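Local coordinates for protein alpha-galactosidase (Umbelopsis vinacea, PDB 3A5V) that hydrolyses terminal alpha-galactosidic bonds as a tetrameric family 27 glycoside hydrolase built from a beta/alpha barrel and a C-terminal beta sandwich domain, at residues N303-K308 / W341-V346; Q312-N317 / I326-G331; P350-S355 / D392-S397; D362-K367 / H383-L388. One frame throughout, in Å; residues are numbered along the deposited sequence. Where two conformers were deposited one is given.

Overall arrangement
All four contacts lie in the C-terminal beta sandwich. Contact 1 opens at 303-308, an edge strand of the six-stranded antiparallel sheet, and closes a loop at the short helix 341-344. Nested inside it is contact 2, the hairpin of strands 311-318 and 322-329. After contact 1 has closed, contact 3 opens at 350-355 and closes at the C terminus, 392-397, enclosing contact 4, which joins the turn 362-367 to strand 384-390. The two nested pairs follow in series without crossing. Backbone bonds link contact 1 to contact 2 through strands 303-308 and 311-318, and contact 2 to contact 4 through strands 322-329 and 384-390.

Contact 1: N303-K308 / W341-V346; sequences NRIWVK and WDDIWV
Asp-343 OD2 accepts a weak hydrogen bond from Trp-306 NE1 at 3.2 Å and a second bond from water 1, which also accepts from Lys-308 NZ. The aspartate sits on the short helix 341-344, packed beside the edge strand 303-308 of the antiparallel sheet in the C-terminal beta sandwich. Its carboxylate meets the indole at the N-H edge, the two planes 72° apart, and the N-H...O angle of 131° shows how bent the direct bond is. The water completes an indirect link to the lysine, which would probably favour the ionised carboxylate. Next to this polar group, Ile-305 and Val-346 reach tip to tip, Ile-305 CD1 standing 3.9 Å from Val-346 CG1. Ile-305 CG2, anti to the backbone N, comes within 3.3 Å of the carbonyl oxygen Asp-343 O. An alanine at Ile-305 would probably open a gap between strand and helix, leaving Val-346 CG1 without its apolar partner. On its main-chain side, Ile-305 O accepts from Arg-196 of the second subunit. Along the strand, Lys-308 CE lies over the centre of the Trp-306 ring, 3.5 Å above its plane.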
# COMPACT_ATOMS: atom_id res chain seq x y z
N ASN A 303 -10.80 14.01 -21.18
CA ASN A 303 -10.33 14.18 -19.80
C ASN A 303 -11.42 14.73 -18.89
O ASN A 303 -12.23 15.53 -19.35
CB ASN A 303 -9.13 15.17 -19.76
CG ASN A 303 -7.99 14.73 -20.66
OD1 ASN A 303 -7.56 15.46 -21.57
ND2 ASN A 303 -7.52 13.53 -20.43
N ARG A 304 -11.45 14.32 -17.62
CA ARG A 304 -12.40 14.91 -16.67
C ARG A 304 -11.83 16.26 -16.15
O ARG A 304 -10.83 16.29 -15.43
CB ARG A 304 -12.76 13.96 -15.52
CG ARG A 304 -13.85 14.51 -14.58
CD ARG A 304 -14.53 13.41 -13.76
NE ARG A 304 -13.77 13.02 -12.56
CZ ARG A 304 -14.06 11.97 -11.80
NH1 ARG A 304 -15.06 11.15 -12.11
NH2 ARG A 304 -13.31 11.70 -10.74
N ILE A 305 -12.48 17.35 -16.52
CA ILE A 305 -12.00 18.70 -16.26
C ILE A 305 -12.33 19.14 -14.82
O ILE A 305 -11.49 19.73 -14.15
CB ILE A 305 -12.62 19.71 -17.27
CG1 ILE A 305 -12.26 19.29 -18.70
CG2 ILE A 305 -12.15 21.17 -16.99
CD1 ILE A 305 -10.75 19.01 -18.92
N TRP A 306 -13.54 18.83 -14.37
CA TRP A 306 -13.91 19.07 -12.97
C TRP A 306 -15.00 18.15 -12.46
O TRP A 306 -15.71 17.49 -13.24
CB TRP A 306 -14.30 20.54 -12.70
CG TRP A 306 -15.31 21.23 -13.62
CD1 TRP A 306 -15.05 22.27 -14.46
CD2 TRP A 306 -16.74 21.00 -13.71
NE1 TRP A 306 -16.20 22.69 -15.08
CE2 TRP A 306 -17.25 21.91 -14.66
CE3 TRP A 306 -17.63 20.09 -13.11
CZ2 TRP A 306 -18.61 21.97 -15.01
CZ3 TRP A 306 -18.99 20.13 -13.46
CH2 TRP A 306 -19.46 21.07 -14.41
N VAL A 307 -15.08 18.10 -11.13
CA VAL A 307 -16.21 17.51 -10.42
C VAL A 307 -16.77 18.62 -9.51
O VAL A 307 -16.01 19.24 -8.76
CB VAL A 307 -15.80 16.30 -9.52
CG1 VAL A 307 -17.01 15.76 -8.73
CG2 VAL A 307 -15.23 15.18 -10.36
N LYS A 308 -18.07 18.88 -9.60
CA LYS A 308 -18.72 19.89 -8.75
C LYS A 308 -19.96 19.24 -8.16
O LYS A 308 -20.97 19.09 -8.83
CB LYS A 308 -19.11 21.14 -9.56
CG LYS A 308 -17.92 21.94 -10.11
CD LYS A 308 -18.39 23.07 -11.05
CE LYS A 308 -17.21 23.88 -11.61
NZ LYS A 308 -17.72 25.00 -12.49
N TRP A 341 -15.65 28.05 -21.91
CA TRP A 341 -14.58 27.85 -22.87
C TRP A 341 -13.25 27.68 -22.13
O TRP A 341 -12.41 26.86 -22.54
CB TRP A 341 -14.50 29.06 -23.84
CG TRP A 341 -15.51 29.09 -25.03
CD1 TRP A 341 -15.32 29.77 -26.21
CD2 TRP A 341 -16.81 28.46 -25.13
NE1 TRP A 341 -16.42 29.61 -27.03
CE2 TRP A 341 -17.34 28.80 -26.40
CE3 TRP A 341 -17.57 27.63 -24.28
CZ2 TRP A 341 -18.59 28.34 -26.84
CZ3 TRP A 341 -18.81 27.17 -24.72
CH2 TRP A 341 -19.32 27.53 -25.99
N ASP A 342 -13.05 28.44 -21.04
CA ASP A 342 -11.80 28.32 -20.29
C ASP A 342 -11.65 26.93 -19.65
O ASP A 342 -10.53 26.44 -19.49
CB ASP A 342 -11.63 29.42 -19.24
CG ASP A 342 -11.31 30.78 -19.86
OD1 ASP A 342 -10.96 30.85 -21.07
OD2 ASP A 342 -11.41 31.78 -19.13
N ASP A 343 -12.76 26.31 -19.27
CA ASP A 343 -12.69 24.95 -18.73
C ASP A 343 -12.51 23.91 -19.83
O ASP A 343 -11.68 23.01 -19.69
CB ASP A 343 -13.93 24.63 -17.91
CG ASP A 343 -13.87 25.25 -16.51
OD1 ASP A 343 -12.76 25.53 -15.99
OD2 ASP A 343 -14.95 25.47 -15.95
N ILE A 344 -13.27 24.03 -20.92
CA ILE A 344 -13.18 23.09 -22.05
C ILE A 344 -11.74 22.97 -22.57
O ILE A 344 -11.27 21.86 -22.87
CB ILE A 344 -14.19 23.44 -23.18
CG1 ILE A 344 -15.63 23.24 -22.67
CG2 ILE A 344 -13.94 22.58 -24.46
CD1 ILE A 344 -16.72 23.96 -23.50
N TRP A 345 -11.05 24.12 -22.68
CA TRP A 345 -9.65 24.17 -23.12
C TRP A 345 -8.68 24.56 -21.97
O TRP A 345 -7.68 25.27 -22.20
CB TRP A 345 -9.49 25.09 -24.35
CG TRP A 345 -10.16 24.48 -25.57
CD1 TRP A 345 -9.65 23.50 -26.36
CD2 TRP A 345 -11.45 24.79 -26.10
NE1 TRP A 345 -10.53 23.18 -27.36
CE2 TRP A 345 -11.65 23.96 -27.23
CE3 TRP A 345 -12.46 25.69 -25.73
CZ2 TRP A 345 -12.82 23.99 -27.99
CZ3 TRP A 345 -13.63 25.73 -26.48
CH2 TRP A 345 -13.79 24.89 -27.61
N VAL A 346 -8.96 24.09 -20.76
CA VAL A 346 -8.13 24.42 -19.59
C VAL A 346 -6.62 24.19 -19.80
O VAL A 346 -5.82 25.03 -19.39
CB VAL A 346 -8.62 23.72 -18.26
CG1 VAL A 346 -8.61 22.18 -18.36
CG2 VAL A 346 -7.82 24.22 -17.02
O HOH W 1 -15.45 26.05 -13.59

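Contact 2: Q312-N317 / I326-G331; sequences QLFSGN and ILLNAG
The Phe-314 ring turns an edge toward Ile-326 O, which lies near the ring plane, Phe-314 CD1 4.2 Å from Ile-326 O, while Leu-328 CD1 approaches the ring obliquely, 4.1 Å from Phe-314 CE1. Val-225 and Ile-260, from barrel-domain helices 217-227 and 251-263, also pack against this phenylalanine. The backbones form an antiparallel beta hairpin, the strand directions 159° apart. Gln-312 with Leu-328 and Phe-314 with Ile-326 are hydrogen-bonded pairs, each closed by two bonds; Phe-314 N to Ile-326 O, at 2.9 Å, is nearly straight (170°). Between them, Leu-313 and Leu-327 make a non-hydrogen-bonded pair. Their side chains lie side by side on the opposite face of the sheet, Leu-313 CD1 3.8 Å from Leu-327 CD2, and both touch Ala-339 of strand 335-340. Gln-312 runs alongside Leu-328, and its OE1 bonds to Arg-304 NH1. At the far end Asn-329 OD1 accepts from Gly-331 N at 3.0 Å, an Asx turn. Main-chain bonds thus set the register, while mostly apolar side chains, Gln-312 being the polar exception, join the sheet to the barrel helices and to the other layer of the sandwich.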
# COMPACT_ATOMS: atom_id res chain seq x y z
N GLN A 312 -20.12 16.48 -13.35
CA GLN A 312 -18.77 16.28 -13.93
C GLN A 312 -18.73 16.84 -15.35
O GLN A 312 -19.73 16.78 -16.08
CB GLN A 312 -18.38 14.80 -13.93
CG GLN A 312 -18.59 14.13 -12.55
CD GLN A 312 -18.07 12.71 -12.48
OE1 GLN A 312 -17.34 12.24 -13.36
NE2 GLN A 312 -18.43 12.02 -11.40
N LEU A 313 -17.58 17.41 -15.72
CA LEU A 313 -17.34 17.89 -17.09
C LEU A 313 -16.19 17.10 -17.71
O LEU A 313 -15.13 16.95 -17.08
CB LEU A 313 -16.95 19.39 -17.08
CG LEU A 313 -16.51 20.00 -18.42
CD1 LEU A 313 -17.67 19.99 -19.41
CD2 LEU A 313 -15.94 21.42 -18.26
N PHE A 314 -16.39 16.60 -18.93
CA PHE A 314 -15.33 15.96 -19.71
C PHE A 314 -15.08 16.75 -20.99
O PHE A 314 -16.02 17.32 -21.58
CB PHE A 314 -15.70 14.52 -20.09
CG PHE A 314 -15.81 13.57 -18.91
CD1 PHE A 314 -16.93 13.58 -18.08
CD2 PHE A 314 -14.79 12.64 -18.66
CE1 PHE A 314 -17.04 12.69 -16.99
CE2 PHE A 314 -14.88 11.75 -17.59
CZ PHE A 314 -16.01 11.78 -16.75
N SER A 315 -13.83 16.76 -21.42
CA SER A 315 -13.43 17.48 -22.63
C SER A 315 -12.25 16.76 -23.27
O SER A 315 -11.28 16.43 -22.58
CB SER A 315 -13.03 18.92 -22.28
OG SER A 315 -12.55 19.60 -23.41
N GLY A 316 -12.31 16.56 -24.59
CA GLY A 316 -11.22 15.92 -25.31
C GLY A 316 -11.10 16.34 -26.76
O GLY A 316 -12.07 16.74 -27.37
N ASN A 317 -9.91 16.26 -27.32
CA ASN A 317 -9.75 16.55 -28.75
C ASN A 317 -10.25 15.44 -29.66
O ASN A 317 -10.11 14.23 -29.36
CB ASN A 317 -8.26 16.72 -29.09
CG ASN A 317 -7.58 17.75 -28.22
OD1 ASN A 317 -6.83 17.39 -27.32
ND2 ASN A 317 -7.85 19.02 -28.47
N ILE A 326 -18.58 16.64 -22.71
CA ILE A 326 -19.66 15.91 -22.04
C ILE A 326 -20.02 16.54 -20.70
O ILE A 326 -19.15 16.69 -19.81
CB ILE A 326 -19.30 14.42 -21.79
CG1 ILE A 326 -18.87 13.74 -23.10
CG2 ILE A 326 -20.49 13.67 -21.15
CD1 ILE A 326 -17.87 12.65 -22.92
N LEU A 327 -21.30 16.89 -20.54
CA LEU A 327 -21.84 17.30 -19.25
C LEU A 327 -22.47 16.07 -18.62
O LEU A 327 -23.36 15.46 -19.21
CB LEU A 327 -22.90 18.40 -19.42
CG LEU A 327 -22.45 19.63 -20.21
CD1 LEU A 327 -23.68 20.44 -20.65
CD2 LEU A 327 -21.49 20.46 -19.38
N LEU A 328 -22.02 15.71 -17.43
CA LEU A 328 -22.55 14.51 -16.78
C LEU A 328 -23.14 14.89 -15.43
O LEU A 328 -22.48 15.51 -14.58
CB LEU A 328 -21.45 13.45 -16.61
CG LEU A 328 -21.79 12.09 -15.98
CD1 LEU A 328 -20.76 11.07 -16.45
CD2 LEU A 328 -21.76 12.17 -14.46
N ASN A 329 -24.39 14.49 -15.25
CA ASN A 329 -25.16 14.78 -14.06
C ASN A 329 -25.42 13.48 -13.29
O ASN A 329 -26.35 12.74 -13.61
CB ASN A 329 -26.49 15.45 -14.45
CG ASN A 329 -27.39 15.71 -13.23
OD1 ASN A 329 -26.94 15.66 -12.08
ND2 ASN A 329 -28.67 15.95 -13.48
N ALA A 330 -24.59 13.21 -12.29
CA ALA A 330 -24.75 12.01 -11.47
C ALA A 330 -25.79 12.16 -10.36
O ALA A 330 -25.99 11.21 -9.57
CB ALA A 330 -23.40 11.56 -10.89
N GLY A 331 -26.43 13.33 -10.28
CA GLY A 331 -27.47 13.61 -9.30
C GLY A 331 -28.80 12.96 -9.65
O GLY A 331 -29.02 12.57 -10.80

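Contact 3: P350-S355 / D392-S397; sequences PNVDSS and DSATSS. With NAG (2-acetamido-2-deoxy-beta-D-glucopyranose), chain D.
Ala-394 packs its methyl group against the 350-355 loop, CB lying 3.4 Å from Asp-353 O and 4.0 Å from Val-352 CG1. Two backbone hydrogen bonds tie this C-terminal tail of the beta sandwich domain to the loop, flanking a single bridge between Val-352 and Thr-395. Asp-353 N gives an almost straight bond to Ala-394 O at 2.9 Å (177°). Ser-396 N donates to Asn-351 O at 2.8 Å. Asn-351 is also the centre of an inverse gamma turn, whose own bond is weak.

Asp-353 CG is anti to the backbone N (chi1 176°), and the carboxylate folds back on its own loop: OD1 accepts from Ser-355 N at 3.0 Å in an Asx turn and, less certainly because Ser-355 has two conformers, from Ser-355 OG on the syn lone pair of OD1. An alanine at Asp-353 would probably set this turn free to move, leaving Ser-355 N without its acceptor, while the backbone bond to Ala-394 would keep its atoms. Ser-393 OG likewise accepts from Thr-395 N at 3.0 Å, forming an ST turn that runs into the bridge at Thr-395. Further back, Asp-392 OD2 accepts from N2 of the sugar NAG at 3.0 Å, so the start of the tail touches a glycan carried by the protein. The contact lies at the surface, with Ala-394 against Trp-341 of helix 341-344 and Ile-358 of strand 358-362, and Val-352 against Asp-342 of the same helix.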
# COMPACT_ATOMS: atom_id res chain seq x y z
N PRO A 350 -2.97 30.20 -20.96
CA PRO A 350 -3.92 31.29 -21.18
C PRO A 350 -4.35 31.49 -22.64
O PRO A 350 -5.06 32.46 -22.94
CB PRO A 350 -3.10 32.50 -20.72
CG PRO A 350 -1.73 32.18 -21.28
CD PRO A 350 -1.58 30.69 -20.99
N ASN A 351 -3.92 30.60 -23.54
CA ASN A 351 -4.12 30.75 -24.99
C ASN A 351 -5.50 30.30 -25.46
O ASN A 351 -5.63 29.42 -26.30
CB ASN A 351 -3.01 30.02 -25.74
CG ASN A 351 -1.63 30.40 -25.21
OD1 ASN A 351 -0.88 29.55 -24.72
ND2 ASN A 351 -1.32 31.68 -25.25
N VAL A 352 -6.53 30.90 -24.87
CA VAL A 352 -7.91 30.55 -25.17
C VAL A 352 -8.67 31.84 -25.34
O VAL A 352 -8.57 32.76 -24.51
CB VAL A 352 -8.57 29.68 -24.05
CG1 VAL A 352 -10.07 29.41 -24.36
CG2 VAL A 352 -7.78 28.35 -23.84
N ASP A 353 -9.40 31.93 -26.43
CA ASP A 353 -10.28 33.05 -26.67
C ASP A 353 -11.71 32.68 -26.26
O ASP A 353 -12.42 31.97 -27.01
CB ASP A 353 -10.21 33.45 -28.15
CG ASP A 353 -11.18 34.56 -28.50
OD1 ASP A 353 -11.71 35.20 -27.57
OD2 ASP A 353 -11.41 34.76 -29.71
N SER A 354 -12.13 33.17 -25.10
CA SER A 354 -13.46 32.84 -24.56
C SER A 354 -14.60 33.45 -25.37
O SER A 354 -15.73 32.98 -25.29
CB SER A 354 -13.59 33.19 -23.07
OG SER A 354 -13.05 34.46 -22.79
N SER A 355 -14.30 34.49 -26.16
CA SER A 355 -15.34 35.12 -26.99
C SER A 355 -15.54 34.43 -28.35
O SER A 355 -16.41 34.82 -29.11
CB SER A 355 -15.04 36.61 -27.23
OG SER A 355 -13.90 36.75 -28.07
N ASP A 392 -15.21 23.73 -33.94
CA ASP A 392 -13.95 24.44 -34.01
C ASP A 392 -13.41 24.57 -32.58
O ASP A 392 -14.06 24.14 -31.61
CB ASP A 392 -14.14 25.83 -34.66
CG ASP A 392 -12.87 26.33 -35.39
OD1 ASP A 392 -11.74 25.95 -35.03
OD2 ASP A 392 -13.02 27.12 -36.35
N SER A 393 -12.22 25.14 -32.47
CA SER A 393 -11.52 25.30 -31.20
C SER A 393 -11.43 26.77 -30.83
O SER A 393 -11.32 27.63 -31.70
CB SER A 393 -10.11 24.73 -31.34
OG SER A 393 -9.35 24.97 -30.18
N ALA A 394 -11.45 27.06 -29.53
CA ALA A 394 -11.17 28.42 -29.04
C ALA A 394 -9.68 28.68 -28.79
O ALA A 394 -9.31 29.77 -28.35
CB ALA A 394 -11.99 28.72 -27.77
N THR A 395 -8.82 27.71 -29.08
CA THR A 395 -7.40 27.83 -28.77
C THR A 395 -6.74 28.88 -29.69
O THR A 395 -6.98 28.88 -30.89
CB THR A 395 -6.67 26.46 -28.85
OG1 THR A 395 -7.18 25.58 -27.82
CG2 THR A 395 -5.15 26.61 -28.68
N SER A 396 -5.95 29.77 -29.09
CA SER A 396 -5.19 30.79 -29.81
C SER A 396 -3.77 30.28 -30.06
O SER A 396 -3.15 29.67 -29.18
CB SER A 396 -5.10 32.08 -28.99
OG SER A 396 -6.34 32.78 -28.89
N SER A 397 -3.25 30.56 -31.25
CA SER A 397 -1.83 30.31 -31.55
C SER A 397 -0.88 30.93 -30.51
O SER A 397 -1.11 32.01 -29.94
CB SER A 397 -1.48 30.82 -32.95
OG SER A 397 -2.25 30.13 -33.92
OXT SER A 397 0.17 30.35 -30.21
C1 NAG D . -15.46 29.53 -38.50
C2 NAG D . -14.65 28.60 -39.41
C3 NAG D . -13.21 29.09 -39.62
C4 NAG D . -13.11 30.61 -39.82
C5 NAG D . -14.03 31.37 -38.87
C6 NAG D . -14.05 32.88 -39.15
C7 NAG D . -15.33 26.24 -39.36
C8 NAG D . -15.14 24.91 -38.70
N2 NAG D . -14.58 27.24 -38.89
O3 NAG D . -12.66 28.38 -40.72
O4 NAG D . -11.77 31.01 -39.60
O5 NAG D . -15.36 30.86 -38.95
O6 NAG D . -14.85 33.15 -40.29
O7 NAG D . -16.15 26.37 -40.27

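Contact 4: D362-K367 / H383-L388; sequences DLWKQK and HGVRLL
Arg-386 grips Asp-362 side-on in a salt bridge, NE at 3.0 Å and NH2 at 2.8 Å both donating to the single oxygen OD2 of Asp-362. The carboxylate and guanidinium planes are 27° apart, nearly coplanar, and the arginine chain is bent at chi2 (-66°) and chi3 (-68°), the latter placing NE, one of the two donors. Lys-365 CE lies over one face of the guanidinium, 3.4 Å from Arg-386 NH2, and Arg-386 NH1 bonds to Asp-379 O.

Among the other hydrogen bonds, Asp-362 OD1 accepts from Lys-365 N at 3.1 Å, an Asx motif that fastens the turn leading out of strand 358-362. Water 2 donates to the same OD1 at 2.8 Å and accepts from Leu-387 N, and Leu-363 N bonds directly to Leu-387 O at 3.0 Å. A G1 beta bulge, Gln-366 and Lys-367 opposite Asp-362, closes the turn into strand 367-372.

Apolar packing centres on Leu-387: its CB lies 3.6 Å from Trp-364 CD1 on an oblique approach, and its CD2 meets Leu-363 CB. The indole NE1 bonds to Thr-259 OG1 of helix 251-263, so the turn also reaches the barrel domain.

With OD2 paired to the arginine and OD1 to backbone and water, the carboxylate is likely to stay ionised and offset part of the positive charge that Arg-386 and Lys-365 bring together.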
# COMPACT_ATOMS: atom_id res chain seq x y z
N ASP A 362 -25.25 18.42 -30.95
CA ASP A 362 -25.64 17.40 -29.98
C ASP A 362 -25.60 16.07 -30.73
O ASP A 362 -26.39 15.85 -31.66
CB ASP A 362 -27.04 17.70 -29.43
CG ASP A 362 -27.47 16.73 -28.32
OD1 ASP A 362 -27.21 15.50 -28.43
OD2 ASP A 362 -28.08 17.21 -27.33
N LEU A 363 -24.68 15.20 -30.31
CA LEU A 363 -24.41 13.95 -31.04
C LEU A 363 -25.47 12.86 -30.87
O LEU A 363 -25.68 12.03 -31.77
CB LEU A 363 -23.02 13.40 -30.69
CG LEU A 363 -21.84 14.31 -31.03
CD1 LEU A 363 -20.55 13.51 -30.90
CD2 LEU A 363 -21.95 14.92 -32.47
N TRP A 364 -26.13 12.85 -29.71
CA TRP A 364 -27.25 11.92 -29.48
C TRP A 364 -28.47 12.31 -30.30
O TRP A 364 -29.10 11.45 -30.93
CB TRP A 364 -27.61 11.83 -27.99
CG TRP A 364 -26.61 10.97 -27.24
CD1 TRP A 364 -25.77 11.38 -26.23
CD2 TRP A 364 -26.33 9.58 -27.46
NE1 TRP A 364 -24.99 10.33 -25.81
CE2 TRP A 364 -25.31 9.21 -26.54
CE3 TRP A 364 -26.85 8.61 -28.34
CZ2 TRP A 364 -24.79 7.91 -26.47
CZ3 TRP A 364 -26.32 7.30 -28.27
CH2 TRP A 364 -25.30 6.97 -27.34
N LYS A 365 -28.80 13.60 -30.27
CA LYS A 365 -29.95 14.14 -31.02
C LYS A 365 -29.62 14.24 -32.50
O LYS A 365 -30.54 14.27 -33.35
CB LYS A 365 -30.39 15.49 -30.43
CG LYS A 365 -30.98 15.35 -29.03
CD LYS A 365 -31.20 16.68 -28.27
CE LYS A 365 -30.98 16.47 -26.75
NZ LYS A 365 -32.02 15.63 -26.09
N GLN A 366 -28.33 14.24 -32.81
CA GLN A 366 -27.81 14.43 -34.17
C GLN A 366 -28.37 15.73 -34.79
O GLN A 366 -28.97 15.73 -35.87
CB GLN A 366 -28.08 13.21 -35.05
CG GLN A 366 -27.46 11.90 -34.52
CD GLN A 366 -27.60 10.75 -35.50
OE1 GLN A 366 -28.55 10.70 -36.28
NE2 GLN A 366 -26.65 9.83 -35.47
N LYS A 367 -28.18 16.83 -34.07
CA LYS A 367 -28.60 18.14 -34.56
C LYS A 367 -27.66 19.23 -34.07
O LYS A 367 -27.09 19.14 -32.97
CB LYS A 367 -30.04 18.45 -34.15
CG LYS A 367 -30.23 18.64 -32.67
CD LYS A 367 -31.61 19.19 -32.35
CE LYS A 367 -31.79 19.32 -30.84
NZ LYS A 367 -33.21 19.55 -30.48
N HIS A 383 -28.82 11.19 -13.63
CA HIS A 383 -27.90 10.12 -14.05
C HIS A 383 -27.60 10.20 -15.55
O HIS A 383 -27.42 9.16 -16.21
CB HIS A 383 -28.48 8.74 -13.71
CG HIS A 383 -28.77 8.55 -12.25
ND1 HIS A 383 -29.36 7.40 -11.75
CD2 HIS A 383 -28.53 9.34 -11.17
CE1 HIS A 383 -29.48 7.51 -10.43
NE2 HIS A 383 -28.98 8.68 -10.06
N GLY A 384 -27.57 11.42 -16.07
CA GLY A 384 -27.63 11.68 -17.50
C GLY A 384 -26.43 12.42 -18.04
O GLY A 384 -25.59 12.93 -17.27
N VAL A 385 -26.34 12.45 -19.37
CA VAL A 385 -25.28 13.17 -20.10
C VAL A 385 -25.87 14.04 -21.21
O VAL A 385 -26.96 13.76 -21.70
CB VAL A 385 -24.22 12.21 -20.76
CG1 VAL A 385 -23.28 11.57 -19.68
CG2 VAL A 385 -24.90 11.13 -21.67
N ARG A 386 -25.14 15.09 -21.56
CA ARG A 386 -25.27 15.69 -22.89
C ARG A 386 -23.90 15.54 -23.55
O ARG A 386 -22.88 15.89 -22.94
CB ARG A 386 -25.70 17.17 -22.84
CG ARG A 386 -27.11 17.40 -22.24
CD ARG A 386 -28.24 16.81 -23.10
NE ARG A 386 -28.40 17.51 -24.39
CZ ARG A 386 -29.07 18.65 -24.55
NH1 ARG A 386 -29.65 19.25 -23.51
NH2 ARG A 386 -29.15 19.20 -25.76
N LEU A 387 -23.90 15.02 -24.77
CA LEU A 387 -22.69 14.71 -25.52
C LEU A 387 -22.60 15.68 -26.68
O LEU A 387 -23.47 15.66 -27.58
CB LEU A 387 -22.73 13.26 -26.04
CG LEU A 387 -21.62 12.87 -27.03
CD1 LEU A 387 -20.23 13.04 -26.41
CD2 LEU A 387 -21.79 11.44 -27.55
N LEU A 388 -21.56 16.52 -26.67
CA LEU A 388 -21.46 17.64 -27.60
C LEU A 388 -20.21 17.54 -28.44
O LEU A 388 -19.16 17.07 -27.95
CB LEU A 388 -21.42 18.99 -26.84
CG LEU A 388 -22.49 19.20 -25.76
CD1 LEU A 388 -22.19 20.49 -24.97
CD2 LEU A 388 -23.90 19.21 -26.36
O HOH W 2 -26.66 14.75 -25.81